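Local atomic coordinates of multicopper oxidase (Pseudomonas thermotolerans, PDB entry 6VOW), a protein that probably oxidises phenolic, lignin-related substrates at a mononuclear copper and passes the electrons to a copper cluster that reduces dioxygen, as laccases do. Residues T57-Y62 with G180-F185; S140-L145 with V441-E446; S170-H175 with N225-V230. One frame throughout, in Å; residues are numbered along the deposited sequence. Where two conformers were deposited one is given.

Contact 1 of 3, residues T57-Y62 with G180-F185; sequences TPAWGY and GAFTPF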
loop_
_atom_site.group_PDB
_atom_site.type_symbol
_atom_site.label_atom_id
_atom_site.label_comp_id
_atom_site.label_asym_id
_atom_site.label_seq_id
_atom_site.Cartn_x
_atom_site.Cartn_y
_atom_site.Cartn_z
ATOM N N THR A 57 -7.903 6.778 -22.392
ATOM C CA THR A 57 -6.662 6.729 -21.714
ATOM C C THR A 57 -6.193 5.302 -21.902
ATOM O O THR A 57 -6.969 4.327 -21.693
ATOM C CB THR A 57 -6.827 7.014 -20.258
ATOM O OG1 THR A 57 -7.274 8.365 -20.090
ATOM C CG2 THR A 57 -5.465 6.818 -19.610
ATOM N N PRO A 58 -4.939 5.174 -22.350
ATOM C CA PRO A 58 -4.537 3.855 -22.786
ATOM C C PRO A 58 -3.932 3.092 -21.612
ATOM O O PRO A 58 -2.781 2.882 -21.618
ATOM C CB PRO A 58 -3.526 4.167 -23.901
ATOM C CG PRO A 58 -2.852 5.429 -23.431
ATOM C CD PRO A 58 -3.977 6.212 -22.795
ATOM N N ALA A 59 -4.737 2.741 -20.618
ATOM C CA ALA A 59 -4.203 2.204 -19.352
ATOM C C ALA A 59 -3.845 0.737 -19.456
ATOM O O ALA A 59 -4.179 0.082 -20.453
ATOM C CB ALA A 59 -5.216 2.425 -18.198
ATOM N N TRP A 60 -3.180 0.226 -18.423
ATOM C CA TRP A 60 -2.735 -1.185 -18.274
ATOM C C TRP A 60 -3.318 -1.652 -16.963
ATOM O O TRP A 60 -3.222 -0.948 -15.935
ATOM C CB TRP A 60 -1.184 -1.278 -18.131
ATOM C CG TRP A 60 -0.498 -1.021 -19.359
ATOM C CD1 TRP A 60 -1.048 -0.705 -20.537
ATOM C CD2 TRP A 60 0.910 -1.079 -19.585
ATOM N NE1 TRP A 60 -0.079 -0.546 -21.478
ATOM C CE2 TRP A 60 1.127 -0.796 -20.894
ATOM C CE3 TRP A 60 1.994 -1.375 -18.786
ATOM C CZ2 TRP A 60 2.390 -0.796 -21.466
ATOM C CZ3 TRP A 60 3.290 -1.341 -19.380
ATOM C CH2 TRP A 60 3.458 -1.052 -20.665
ATOM N N GLY A 61 -3.947 -2.820 -16.996
ATOM C CA GLY A 61 -4.773 -3.268 -15.837
ATOM C C GLY A 61 -4.704 -4.753 -15.578
ATOM O O GLY A 61 -4.424 -5.510 -16.508
ATOM N N TYR A 62 -4.932 -5.118 -14.305
ATOM C CA TYR A 62 -5.174 -6.466 -13.914
ATOM C C TYR A 62 -6.674 -6.766 -13.960
ATOM O O TYR A 62 -7.470 -6.124 -13.271
ATOM C CB TYR A 62 -4.708 -6.714 -12.509
ATOM C CG TYR A 62 -3.285 -6.454 -12.231
ATOM C CD1 TYR A 62 -2.293 -7.300 -12.699
ATOM C CD2 TYR A 62 -2.912 -5.348 -11.468
ATOM C CE1 TYR A 62 -0.982 -7.071 -12.388
ATOM C CE2 TYR A 62 -1.570 -5.118 -11.138
ATOM C CZ TYR A 62 -0.658 -5.992 -11.614
ATOM O OH TYR A 62 0.606 -5.793 -11.370
ATOM N N GLY A 180 -7.252 12.907 -21.517
ATOM C CA GLY A 180 -6.997 11.563 -21.184
ATOM C C GLY A 180 -5.626 11.010 -21.406
ATOM O O GLY A 180 -5.410 9.842 -21.027
ATOM N N ALA A 181 -4.683 11.795 -21.963
ATOM C CA ALA A 181 -3.370 11.251 -22.288
ATOM C C ALA A 181 -2.521 11.235 -21.068
ATOM O O ALA A 181 -2.555 12.166 -20.252
ATOM C CB ALA A 181 -2.677 12.077 -23.332
ATOM N N PHE A 182 -1.689 10.212 -20.972
ATOM C CA PHE A 182 -0.724 10.149 -19.912
ATOM C C PHE A 182 0.367 11.228 -20.061
ATOM O O PHE A 182 0.851 11.541 -21.183
ATOM C CB PHE A 182 -0.049 8.777 -19.840
ATOM C CG PHE A 182 -0.965 7.648 -19.396
ATOM C CD1 PHE A 182 -1.547 7.658 -18.140
ATOM C CD2 PHE A 182 -1.213 6.577 -20.223
ATOM C CE1 PHE A 182 -2.397 6.629 -17.710
ATOM C CE2 PHE A 182 -2.037 5.544 -19.801
ATOM C CZ PHE A 182 -2.628 5.572 -18.534
ATOM N N THR A 183 0.736 11.759 -18.895
ATOM C CA THR A 183 1.731 12.762 -18.731
ATOM C C THR A 183 2.854 11.925 -18.204
ATOM O O THR A 183 2.674 10.765 -17.892
ATOM C CB THR A 183 1.289 13.941 -17.760
ATOM O OG1 THR A 183 1.001 13.489 -16.409
ATOM C CG2 THR A 183 0.043 14.638 -18.320
ATOM N N PRO A 184 4.038 12.493 -18.121
ATOM C CA PRO A 184 5.096 11.631 -17.789
ATOM C C PRO A 184 4.948 11.122 -16.353
ATOM O O PRO A 184 4.497 11.842 -15.482
ATOM C CB PRO A 184 6.313 12.546 -17.927
ATOM C CG PRO A 184 5.893 13.625 -18.830
ATOM C CD PRO A 184 4.504 13.864 -18.383
ATOM N N PHE A 185 5.311 9.881 -16.121
ATOM C CA PHE A 185 5.380 9.313 -14.733
ATOM C C PHE A 185 6.606 9.644 -13.899
ATOM O O PHE A 185 6.644 9.325 -12.692
ATOM C CB PHE A 185 5.292 7.815 -14.804
ATOM C CG PHE A 185 4.079 7.363 -15.536
ATOM C CD1 PHE A 185 2.826 7.594 -14.987
ATOM C CD2 PHE A 185 4.193 6.831 -16.793
ATOM C CE1 PHE A 185 1.695 7.262 -15.671
ATOM C CE2 PHE A 185 3.078 6.430 -17.474
ATOM C CZ PHE A 185 1.828 6.661 -16.906
#
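Thr57 and Phe182 cross at about a right angle, the methyl of the threonine lying over one face of the ring. A chi1 of -65° sets Thr57 OG1 beside the backbone N, and it gives a hydrogen bond of 2.6 Å to Gly180 O, in the carbonyl plane and on a lone pair. Thr57 CG2 then lies anti to N, 3.7 Å from the centroid of the Phe182 ring and 29° off its normal, a CH-pi contact displaced toward the CZ side. A threonine suits this place because its two branches serve different partners, a carbonyl and an aromatic face. Gly180 has a positive phi, which favours glycine, and having no side chain it lets its carbonyl meet Thr57 closely.

Pro58 and Phe182 slide past each other in opposite directions, and Pro58 CD approaches Phe182 CE2 to 3.6 Å. The rim of the ring is met in its plane by backbone: Pro58 O lies 3.3 Å from Phe182 CE2, and Ala59 CA comes up to CZ. The small Ala59 adds its CB, 4.1 Å from Phe182 CZ. Pro58 is the centre of an inverse gamma turn, closed by a weak bond from Ala59 N to Thr57 O, and both its ring and its carbonyl meet Phe182. Phe182 also rests on Val176.

Strand 57-62 is an outermost strand of its sheet, paired with strand 37-49, and the aromatic comes from the loop after strand 165-174. An irregular loop thus covers the end of an edge strand in a cupredoxin-like beta-sandwich, the domain type from which laccases are built.

Contact 2 of 3, residues S140-L145 with V441-E446; sequences SSASQL and VIDHME. With CU (copper (II) ion), chain D.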
loop_
_atom_site.group_PDB
_atom_site.type_symbol
_atom_site.label_atom_id
_atom_site.label_comp_id
_atom_site.label_asym_id
_atom_site.label_seq_id
_atom_site.Cartn_x
_atom_site.Cartn_y
_atom_site.Cartn_z
ATOM N N SER A 140 9.656 -1.712 -13.918
ATOM C CA SER A 140 9.140 -0.558 -14.686
ATOM C C SER A 140 8.037 0.135 -13.894
ATOM O O SER A 140 6.977 0.422 -14.398
ATOM C CB SER A 140 8.576 -1.016 -16.067
ATOM O OG SER A 140 9.491 -1.826 -16.795
ATOM N N SER A 141 8.325 0.409 -12.645
ATOM C CA SER A 141 7.323 0.594 -11.657
ATOM C C SER A 141 6.532 1.849 -11.893
ATOM O O SER A 141 5.318 1.788 -12.008
ATOM C CB SER A 141 7.945 0.540 -10.250
ATOM O OG SER A 141 8.691 -0.679 -10.001
ATOM N N ALA A 142 7.198 2.983 -12.076
ATOM C CA ALA A 142 6.536 4.301 -12.282
ATOM C C ALA A 142 5.562 4.242 -13.424
ATOM O O ALA A 142 4.370 4.648 -13.329
ATOM C CB ALA A 142 7.604 5.374 -12.547
ATOM N N SER A 143 6.081 3.705 -14.516
ATOM C CA SER A 143 5.284 3.510 -15.710
ATOM C C SER A 143 4.111 2.481 -15.529
ATOM O O SER A 143 2.924 2.739 -15.870
ATOM C CB SER A 143 6.241 3.077 -16.849
ATOM O OG SER A 143 5.453 2.897 -18.001
ATOM N N GLN A 144 4.446 1.320 -15.036
ATOM C CA GLN A 144 3.444 0.209 -14.945
ATOM C C GLN A 144 2.417 0.480 -13.843
ATOM O O GLN A 144 1.239 0.326 -14.071
ATOM C CB GLN A 144 4.124 -1.132 -14.798
ATOM C CG GLN A 144 4.924 -1.632 -16.002
ATOM C CD GLN A 144 5.405 -3.087 -15.932
ATOM O OE1 GLN A 144 6.021 -3.561 -16.866
ATOM N NE2 GLN A 144 5.153 -3.775 -14.869
ATOM N N LEU A 145 2.847 0.925 -12.676
ATOM C CA LEU A 145 1.902 1.390 -11.653
ATOM C C LEU A 145 1.164 2.599 -12.139
ATOM O O LEU A 145 -0.039 2.671 -11.985
ATOM C CB LEU A 145 2.568 1.757 -10.322
ATOM C CG LEU A 145 2.957 0.599 -9.382
ATOM C CD1 LEU A 145 4.301 0.028 -9.720
ATOM C CD2 LEU A 145 3.053 1.032 -7.940
ATOM N N VAL A 441 7.126 6.367 -3.002
ATOM C CA VAL A 441 6.832 7.398 -3.999
ATOM C C VAL A 441 7.683 6.836 -5.083
ATOM O O VAL A 441 8.936 6.701 -4.916
ATOM C CB VAL A 441 7.282 8.809 -3.571
ATOM C CG1 VAL A 441 7.248 9.762 -4.743
ATOM C CG2 VAL A 441 6.334 9.369 -2.491
ATOM N N ILE A 442 6.999 6.392 -6.140
ATOM C CA ILE A 442 7.632 5.492 -7.115
ATOM C C ILE A 442 8.797 6.159 -7.837
ATOM O O ILE A 442 9.815 5.540 -8.079
ATOM C CB ILE A 442 6.624 4.918 -8.146
ATOM C CG1 ILE A 442 5.412 4.226 -7.470
ATOM C CG2 ILE A 442 7.356 3.989 -9.112
ATOM C CD1 ILE A 442 5.785 3.026 -6.576
ATOM N N ASP A 443 8.644 7.420 -8.151
ATOM C CA ASP A 443 9.769 8.322 -8.536
ATOM C C ASP A 443 10.987 8.347 -7.676
ATOM O O ASP A 443 12.079 8.323 -8.185
ATOM C CB ASP A 443 9.258 9.753 -8.500
ATOM C CG ASP A 443 8.792 10.188 -9.784
ATOM O OD1 ASP A 443 8.545 9.340 -10.653
ATOM O OD2 ASP A 443 8.707 11.403 -9.949
ATOM N N HIS A 444 10.831 8.449 -6.381
ATOM C CA HIS A 444 11.996 8.451 -5.520
ATOM C C HIS A 444 12.646 7.119 -5.493
ATOM O O HIS A 444 13.864 7.089 -5.393
ATOM C CB HIS A 444 11.651 8.790 -4.097
ATOM C CG HIS A 444 11.201 10.182 -3.930
ATOM N ND1 HIS A 444 10.773 10.653 -2.724
ATOM C CD2 HIS A 444 11.069 11.203 -4.815
ATOM C CE1 HIS A 444 10.438 11.924 -2.847
ATOM N NE2 HIS A 444 10.592 12.278 -4.109
ATOM N N MET A 445 11.845 6.034 -5.538
ATOM C CA MET A 445 12.375 4.690 -5.512
ATOM C C MET A 445 13.168 4.516 -6.786
ATOM O O MET A 445 14.273 4.002 -6.745
ATOM C CB MET A 445 11.254 3.646 -5.472
ATOM C CG MET A 445 11.681 2.193 -5.733
ATOM S SD MET A 445 10.207 1.153 -5.949
ATOM C CE MET A 445 10.030 1.467 -7.686
ATOM N N GLU A 446 12.608 4.958 -7.914
ATOM C CA GLU A 446 13.313 4.808 -9.199
ATOM C C GLU A 446 14.485 5.734 -9.382
ATOM O O GLU A 446 15.339 5.433 -10.264
ATOM C CB GLU A 446 12.398 4.949 -10.400
ATOM C CG GLU A 446 11.497 3.707 -10.642
ATOM C CD GLU A 446 10.573 3.883 -11.861
ATOM O OE1 GLU A 446 9.655 3.041 -11.999
ATOM O OE2 GLU A 446 10.718 4.846 -12.687
HETATM CU CU CU D . 10.395 9.501 -1.047
HETATM O O HOH W 1 9.297 3.151 -14.781
#
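Helices 141-145 and 442-446 run nearly antiparallel, at 152°, their axes approaching to 9.6 Å, and Ala142 and Ile442 bring their CA atoms closest, 5.4 Å apart. So near an approach suits the small side chains of Ser141 and Ala142. Ile442 points its CG2, anti to the backbone N, at the backbone beside Ala142 N and also meets Ala142 CB. Its other branch ends in CD1, 3.6 Å from Leu145 CD2, where the two side chains cross at about a right angle. Met445 bends at SD (chi3 86°), which brings CE against Ser141; the separation of 3.4 Å between Met445 CE and Ser141 CB is tighter than usual for two carbons.

Glu446 reaches across with its chain extended beyond CG, long enough to bring its carboxylate to the amino end of helix 141-145. The N-H of Ala142 points almost straight at Glu446 OE1, with 174° at the hydrogen; the modelled length is very short and its exact value doubtful. Ser141 N is also close to OE1 but poorly aimed. Water 1 takes a bond from Ser143 N and gives one to Glu446 OE1 over 2.8 Å, so OE1 is gripped by two donors.

His444 turns toward the copper, which its ND1 binds at 2.1 Å, with His388 and Cys439 as further ligands, and Val441 CG1 lies over one face of its ring. Chemically, the carboxylate probably gains from the N-H groups of the helix start, and with the apolar packing of Ile442 the contact joins the helix that carries a copper ligand to helix 141-145, nearly 300 residues earlier in the chain.

Contact 3 of 3, residues S170-H175 with N225-V230; sequences SLKTWH and NLDNTV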
loop_
_atom_site.group_PDB
_atom_site.type_symbol
_atom_site.label_atom_id
_atom_site.label_comp_id
_atom_site.label_asym_id
_atom_site.label_seq_id
_atom_site.Cartn_x
_atom_site.Cartn_y
_atom_site.Cartn_z
ATOM N N SER A 170 -10.250 2.285 -3.382
ATOM C CA SER A 170 -8.888 2.305 -3.933
ATOM C C SER A 170 -8.655 3.670 -4.553
ATOM O O SER A 170 -9.303 4.032 -5.522
ATOM C CB SER A 170 -8.715 1.205 -4.989
ATOM O OG SER A 170 -8.694 -0.098 -4.400
ATOM N N LEU A 171 -7.764 4.424 -3.927
ATOM C CA LEU A 171 -7.416 5.757 -4.378
ATOM C C LEU A 171 -6.298 5.734 -5.381
ATOM O O LEU A 171 -5.293 5.108 -5.168
ATOM C CB LEU A 171 -6.886 6.540 -3.200
ATOM C CG LEU A 171 -7.977 6.754 -2.143
ATOM C CD1 LEU A 171 -7.370 7.205 -0.826
ATOM C CD2 LEU A 171 -8.875 7.817 -2.688
ATOM N N LYS A 172 -6.475 6.496 -6.446
ATOM C CA LYS A 172 -5.429 6.670 -7.422
ATOM C C LYS A 172 -5.541 8.040 -8.083
ATOM O O LYS A 172 -6.645 8.477 -8.520
ATOM C CB LYS A 172 -5.448 5.540 -8.468
ATOM C CG LYS A 172 -4.174 5.519 -9.286
ATOM C CD LYS A 172 -4.117 4.350 -10.212
ATOM C CE LYS A 172 -2.663 3.926 -10.325
ATOM N NZ LYS A 172 -1.853 4.879 -11.106
ATOM N N THR A 173 -4.390 8.717 -8.141
ATOM C CA THR A 173 -4.283 10.058 -8.741
ATOM C C THR A 173 -3.495 9.883 -10.041
ATOM O O THR A 173 -2.266 9.731 -10.038
ATOM C CB THR A 173 -3.648 11.027 -7.719
ATOM O OG1 THR A 173 -4.626 11.204 -6.727
ATOM C CG2 THR A 173 -3.250 12.445 -8.317
ATOM N N TRP A 174 -4.269 9.843 -11.124
ATOM C CA TRP A 174 -3.796 9.480 -12.414
ATOM C C TRP A 174 -3.115 10.631 -13.088
ATOM O O TRP A 174 -3.700 11.713 -13.220
ATOM C CB TRP A 174 -4.970 9.114 -13.282
ATOM C CG TRP A 174 -5.631 7.832 -12.936
ATOM C CD1 TRP A 174 -6.706 7.643 -12.091
ATOM C CD2 TRP A 174 -5.324 6.565 -13.480
ATOM N NE1 TRP A 174 -7.045 6.339 -12.070
ATOM C CE2 TRP A 174 -6.214 5.647 -12.920
ATOM C CE3 TRP A 174 -4.346 6.101 -14.379
ATOM C CZ2 TRP A 174 -6.197 4.302 -13.250
ATOM C CZ3 TRP A 174 -4.318 4.755 -14.676
ATOM C CH2 TRP A 174 -5.234 3.861 -14.111
ATOM N N HIS A 175 -1.940 10.335 -13.623
ATOM C CA HIS A 175 -1.172 11.244 -14.441
ATOM C C HIS A 175 -1.753 11.237 -15.830
ATOM O O HIS A 175 -1.175 10.721 -16.730
ATOM C CB HIS A 175 0.260 10.755 -14.588
ATOM C CG HIS A 175 0.981 10.537 -13.316
ATOM N ND1 HIS A 175 0.671 9.532 -12.431
ATOM C CD2 HIS A 175 2.058 11.154 -12.806
ATOM C CE1 HIS A 175 1.481 9.596 -11.390
ATOM N NE2 HIS A 175 2.319 10.577 -11.585
ATOM N N ASN A 225 -4.389 3.243 -0.708
ATOM C CA ASN A 225 -3.780 4.285 -1.528
ATOM C C ASN A 225 -2.962 3.557 -2.586
ATOM O O ASN A 225 -1.858 3.026 -2.309
ATOM C CB ASN A 225 -2.939 5.246 -0.673
ATOM C CG ASN A 225 -2.219 6.301 -1.538
ATOM O OD1 ASN A 225 -2.038 6.122 -2.751
ATOM N ND2 ASN A 225 -1.817 7.408 -0.906
ATOM N N LEU A 226 -3.521 3.487 -3.792
ATOM C CA LEU A 226 -2.875 2.793 -4.817
ATOM C C LEU A 226 -2.101 3.731 -5.690
ATOM O O LEU A 226 -1.644 3.304 -6.733
ATOM C CB LEU A 226 -3.838 1.913 -5.630
ATOM C CG LEU A 226 -4.700 1.006 -4.800
ATOM C CD1 LEU A 226 -5.471 0.124 -5.758
ATOM C CD2 LEU A 226 -3.880 0.112 -3.875
ATOM N N ASP A 227 -1.831 4.940 -5.206
ATOM C CA ASP A 227 -1.156 5.918 -5.986
ATOM C C ASP A 227 0.344 5.788 -5.969
ATOM O O ASP A 227 0.887 5.338 -5.056
ATOM C CB ASP A 227 -1.529 7.302 -5.563
ATOM C CG ASP A 227 -1.221 8.317 -6.685
ATOM O OD1 ASP A 227 -1.970 8.290 -7.724
ATOM O OD2 ASP A 227 -0.158 9.044 -6.543
ATOM N N ASN A 228 0.993 6.219 -7.034
ATOM C CA ASN A 228 2.486 6.301 -7.173
ATOM C C ASN A 228 3.090 7.318 -6.262
ATOM O O ASN A 228 4.250 7.162 -5.920
ATOM C CB ASN A 228 2.901 6.821 -8.584
ATOM C CG ASN A 228 2.705 5.816 -9.697
ATOM O OD1 ASN A 228 1.729 5.089 -9.705
ATOM N ND2 ASN A 228 3.630 5.804 -10.682
ATOM N N THR A 229 2.397 8.423 -5.965
ATOM C CA THR A 229 3.054 9.598 -5.239
ATOM C C THR A 229 2.212 10.370 -4.214
ATOM O O THR A 229 2.776 10.964 -3.276
ATOM C CB THR A 229 3.661 10.638 -6.250
ATOM O OG1 THR A 229 2.743 11.696 -6.504
ATOM C CG2 THR A 229 3.944 10.006 -7.496
ATOM N N VAL A 230 0.898 10.389 -4.392
ATOM C CA VAL A 230 0.054 11.199 -3.537
ATOM C C VAL A 230 -0.093 10.720 -2.064
ATOM O O VAL A 230 -0.158 9.590 -1.787
ATOM C CB VAL A 230 -1.293 11.476 -4.202
ATOM C CG1 VAL A 230 -2.204 12.252 -3.294
ATOM C CG2 VAL A 230 -1.072 12.261 -5.481
HETATM O O HOH W 2 -0.582 7.390 -9.879
HETATM O O HOH W 3 -0.363 10.583 -8.696
#
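Asp227 carries the tight part of this contact, its carboxylate set across the backbone of Thr173. OD1 accepts from Thr173 N at a modelled 2.5 Å, too short to be trusted to the decimal, and also lies 2.7 Å from Thr173 O. OD2 is held by the loop itself: Val230 N and Thr229 N reach it from opposite faces of the carboxylate, each at 2.7 Å, an Asx motif and an Asx turn that fix its plane. Asn225 makes another Asx turn, its OD1 taking Asp227 N, so short acids and amides suit this loop. Leu226 N bonds to Leu171 O over 2.8 Å, next to the parallel bridge of Leu171 with Asn225. The methyls complete the packing: Val230 CG2 meets Thr173 CG2 at 3.6 Å, and Leu226 CD1 touches CB and OG of Ser170.

The other part, though its residues are buried too, is looser and bridged by water. Lys172 NZ, in the conformer given, stays 3.9 Å from Asn228 OD1 and gives a bond of 3.1 Å to water 2, which also lies beside Asp227 OD1. Water 3 fits between Thr173 O and Asp227 OD2. His175 CE1 comes loosely to Asn228 CB, at the edge of the ring, and its NE2 bonds to Thr196 O.

Strand 165-174 runs parallel to strand 218-225 on this side and antiparallel to strand 200-203 on the other, while Tyr232 of strand 232-235 packs on Leu171, Asn225 and Asp227 and bonds to Thr173 OG1. Helix 141-146 receives Lys172 NZ at Leu145 O and Asn228 ND2 at Ala142 O.

How the contacts relate
The three contacts form a compact cluster on one side of the chain's centre: contact 2 lies about 14 Å from contact 1 and about 12 Å from contact 3, centre to centre, and contacts 1 and 3 are also about 12 Å apart. Their segments follow in the order 57-62, 140-145, 170-175, 180-185, 225-230 and 441-446, so contact 1 interleaves with both others, whereas contact 3 falls between the two halves of contact 2. Asn228 joins contacts 2 and 3 through probable hydrogen bonds to Ala142 and Ile442; His175 meets Phe185 of contact 1 edge-to-face. The cluster thus links early, middle and late parts of the chain beside the copper-bearing helix.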